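Local coordinates for phosphoacetylglucosamine mutase (Aspergillus lentulus, PDB 5O9X), which probably interconverts N-acetylglucosamine 6-phosphate and N-acetylglucosamine 1-phosphate through a bisphosphorylated sugar intermediate, as a member of the phosphohexomutase family, at residues 478-481 and 486-489. The protein carries 1 engineered substitution. Numbering follows the deposited sequence.
Sequences RKLE and LQAK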
ATOM      1  N   ARG A 478      -4.317  -5.605 -18.571  1.00 16.80           N
ATOM      2  CA  ARG A 478      -3.823  -4.768 -19.680  1.00 16.13           C
ATOM      3  C   ARG A 478      -4.776  -4.771 -20.911  1.00 16.46           C
ATOM      4  O   ARG A 478      -4.579  -3.989 -21.839  1.00 17.33           O
ATOM      5  CB  ARG A 478      -2.358  -5.111 -20.104  1.00 17.48           C
ATOM      6  CG  ARG A 478      -1.398  -4.839 -18.939  1.00 17.53           C
ATOM      7  CD  ARG A 478       0.027  -5.359 -19.192  1.00 17.70           C
ATOM      8  NE  ARG A 478       0.062  -6.838 -19.086  1.00 19.15           N
ATOM      9  CZ  ARG A 478       1.234  -7.490 -19.133  1.00 21.26           C
ATOM     10  NH1 ARG A 478       2.369  -6.790 -19.234  1.00 18.72           N
ATOM     11  NH2 ARG A 478       1.269  -8.806 -19.055  1.00 20.72           N
ATOM     12  N   LYS A 479      -5.784  -5.649 -20.904  1.00 15.31           N
ATOM     13  CA  LYS A 479      -6.752  -5.712 -22.039  1.00 15.48           C
ATOM     14  C   LYS A 479      -8.152  -5.798 -21.469  1.00 15.84           C
ATOM     15  O   LYS A 479      -8.328  -6.462 -20.459  1.00 15.83           O
ATOM     16  CB  LYS A 479      -6.418  -6.935 -22.930  1.00 18.32           C
ATOM     17  CG  LYS A 479      -5.046  -6.778 -23.652  1.00 21.12           C
ATOM     18  CD  LYS A 479      -4.687  -8.167 -24.219  1.00 27.42           C
ATOM     19  CE  LYS A 479      -3.525  -8.169 -25.213  1.00 34.91           C
ATOM     20  NZ  LYS A 479      -2.316  -7.537 -24.597  1.00 47.86           N
ATOM     21  N   LEU A 480      -9.124  -5.190 -22.167  1.00 14.68           N
ATOM     22  CA  LEU A 480     -10.559  -5.303 -21.833  1.00 16.23           C
ATOM     23  C   LEU A 480     -11.222  -6.440 -22.610  1.00 17.73           C
ATOM     24  O   LEU A 480     -11.125  -6.517 -23.869  1.00 18.92           O
ATOM     25  CB  LEU A 480     -11.279  -3.977 -22.127  1.00 16.65           C
ATOM     26  CG  LEU A 480     -10.921  -2.940 -21.071  1.00 18.49           C
ATOM     27  CD1 LEU A 480     -11.379  -1.580 -21.595  1.00 18.13           C
ATOM     28  CD2 LEU A 480     -11.538  -3.251 -19.701  1.00 17.00           C
ATOM     29  N   GLU A 481     -11.771  -7.402 -21.867  1.00 17.70           N
ATOM     30  CA  GLU A 481     -12.615  -8.433 -22.477  1.00 21.03           C
ATOM     31  C   GLU A 481     -13.959  -7.761 -22.864  1.00 21.36           C
ATOM     32  O   GLU A 481     -14.596  -8.098 -23.873  1.00 23.36           O
ATOM     33  CB  GLU A 481     -12.852  -9.562 -21.424  1.00 23.45           C
ATOM     34  CG  GLU A 481     -14.229 -10.245 -21.476  1.00 27.61           C
ATOM     35  CD  GLU A 481     -14.633 -10.864 -20.156  1.00 29.61           C
ATOM     36  OE1 GLU A 481     -13.933 -10.670 -19.107  1.00 27.84           O
ATOM     37  OE2 GLU A 481     -15.656 -11.592 -20.163  1.00 31.31           O
ATOM     38  N   LEU A 486     -14.165  -2.442 -27.514  1.00 16.82           N
ATOM     39  CA  LEU A 486     -13.418  -1.288 -26.973  1.00 15.85           C
ATOM     40  C   LEU A 486     -11.916  -1.559 -26.994  1.00 16.11           C
ATOM     41  O   LEU A 486     -11.156  -0.658 -27.336  1.00 15.98           O
ATOM     42  CB  LEU A 486     -13.852  -0.938 -25.511  1.00 15.06           C
ATOM     43  CG  LEU A 486     -13.094   0.266 -24.862  1.00 16.03           C
ATOM     44  CD1 LEU A 486     -13.204   1.505 -25.737  1.00 16.25           C
ATOM     45  CD2 LEU A 486     -13.659   0.537 -23.487  1.00 16.70           C
ATOM     46  N   GLN A 487     -11.483  -2.750 -26.559  1.00 15.99           N
ATOM     47  CA  GLN A 487     -10.017  -3.082 -26.695  1.00 15.84           C
ATOM     48  C   GLN A 487      -9.447  -2.910 -28.137  1.00 15.60           C
ATOM     49  O   GLN A 487      -8.319  -2.384 -28.349  1.00 17.13           O
ATOM     50  CB  GLN A 487      -9.685  -4.489 -26.149  1.00 14.13           C
ATOM     51  CG  GLN A 487      -8.122  -4.712 -26.076  1.00 14.75           C
ATOM     52  CD  GLN A 487      -7.521  -3.681 -25.178  1.00 14.93           C
ATOM     53  OE1 GLN A 487      -8.131  -3.400 -24.119  1.00 15.34           O
ATOM     54  NE2 GLN A 487      -6.305  -3.116 -25.530  1.00 15.05           N
ATOM     55  N   ALA A 488     -10.222  -3.330 -29.117  1.00 16.84           N
ATOM     56  CA  ALA A 488      -9.905  -3.089 -30.533  1.00 19.38           C
ATOM     57  C   ALA A 488      -9.584  -1.609 -30.786  1.00 18.23           C
ATOM     58  O   ALA A 488      -8.578  -1.278 -31.446  1.00 17.61           O
ATOM     59  CB  ALA A 488     -11.076  -3.568 -31.465  1.00 17.96           C
ATOM     60  N   LYS A 489     -10.429  -0.725 -30.265  1.00 18.13           N
ATOM     61  CA  LYS A 489     -10.206   0.744 -30.439  1.00 17.25           C
ATOM     62  C   LYS A 489      -8.913   1.160 -29.760  1.00 16.87           C
ATOM     63  O   LYS A 489      -8.164   1.918 -30.307  1.00 14.99           O
ATOM     64  CB  LYS A 489     -11.389   1.518 -29.835  1.00 18.80           C
ATOM     65  CG  LYS A 489     -12.696   1.219 -30.562  1.00 19.44           C
ATOM     66  CD  LYS A 489     -13.804   2.115 -29.954  1.00 20.13           C
ATOM     67  CE  LYS A 489     -15.161   1.802 -30.659  1.00 22.82           C
ATOM     68  NZ  LYS A 489     -16.144   2.886 -30.222  1.00 27.17           N
TER
HETATM   69  O   HOH W   1      -4.470  -1.919 -23.691  1.00 16.45           O
HETATM   70  O   HOH W   2     -13.120  -5.035 -25.561  1.00 18.11           O
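Gln487 lays its side chain alongside the backbone of Lys479 and Leu480, with its CB 3.4 Å from Leu480 O and its amide oxygen facing the N-H edge of the peptide that joins the two residues. Its CG stands anti to the backbone N, CB-CG runs alongside the strand toward Lys479, and a bend at chi2 (60°) swings the amide in toward the backbone. There Gln487 OE1 accepts a hydrogen bond from Leu480 N at 2.8 Å. The N-H points almost straight at the oxygen (166°), yet the donor sits above the carbonyl plane, 37° out of it. Gln487 OE1 also lies 3.4 Å from Lys479 CA, so the alpha carbon borders the polar grip.

The other half of the amide is fixed as well: Gln487 NE2 donates to a water, 2.9 Å away, that lies within hydrogen-bonding distance of Arg478 O, and it also bonds to Asp491 one turn on in the helix. A second water spans the start of the helix, accepting from Gln487 N and donating to Leu480 O. Beside these polar links, Leu480 reaches the helix with CD1, which meets CD2 of Leu486 at 3.6 Å as the two chains pass at a slant. Leu480 also packs on Ala473 of the neighbouring strand 472-474, and Leu486 on Phe471 in the loop just before it. Arg478 turns its guanidinium away to a salt bridge with Asp475.

The contact joins the strand of a beta hairpin to the helix that follows it, in the C-terminal domain of the phosphohexomutase fold. Chemically, the amide of Gln487 meets Leu480 N directly and Arg478 O through a water, while its backbone N reaches Leu480 O through a second water, so strand and helix are held by polar bridges next to a small leucine contact.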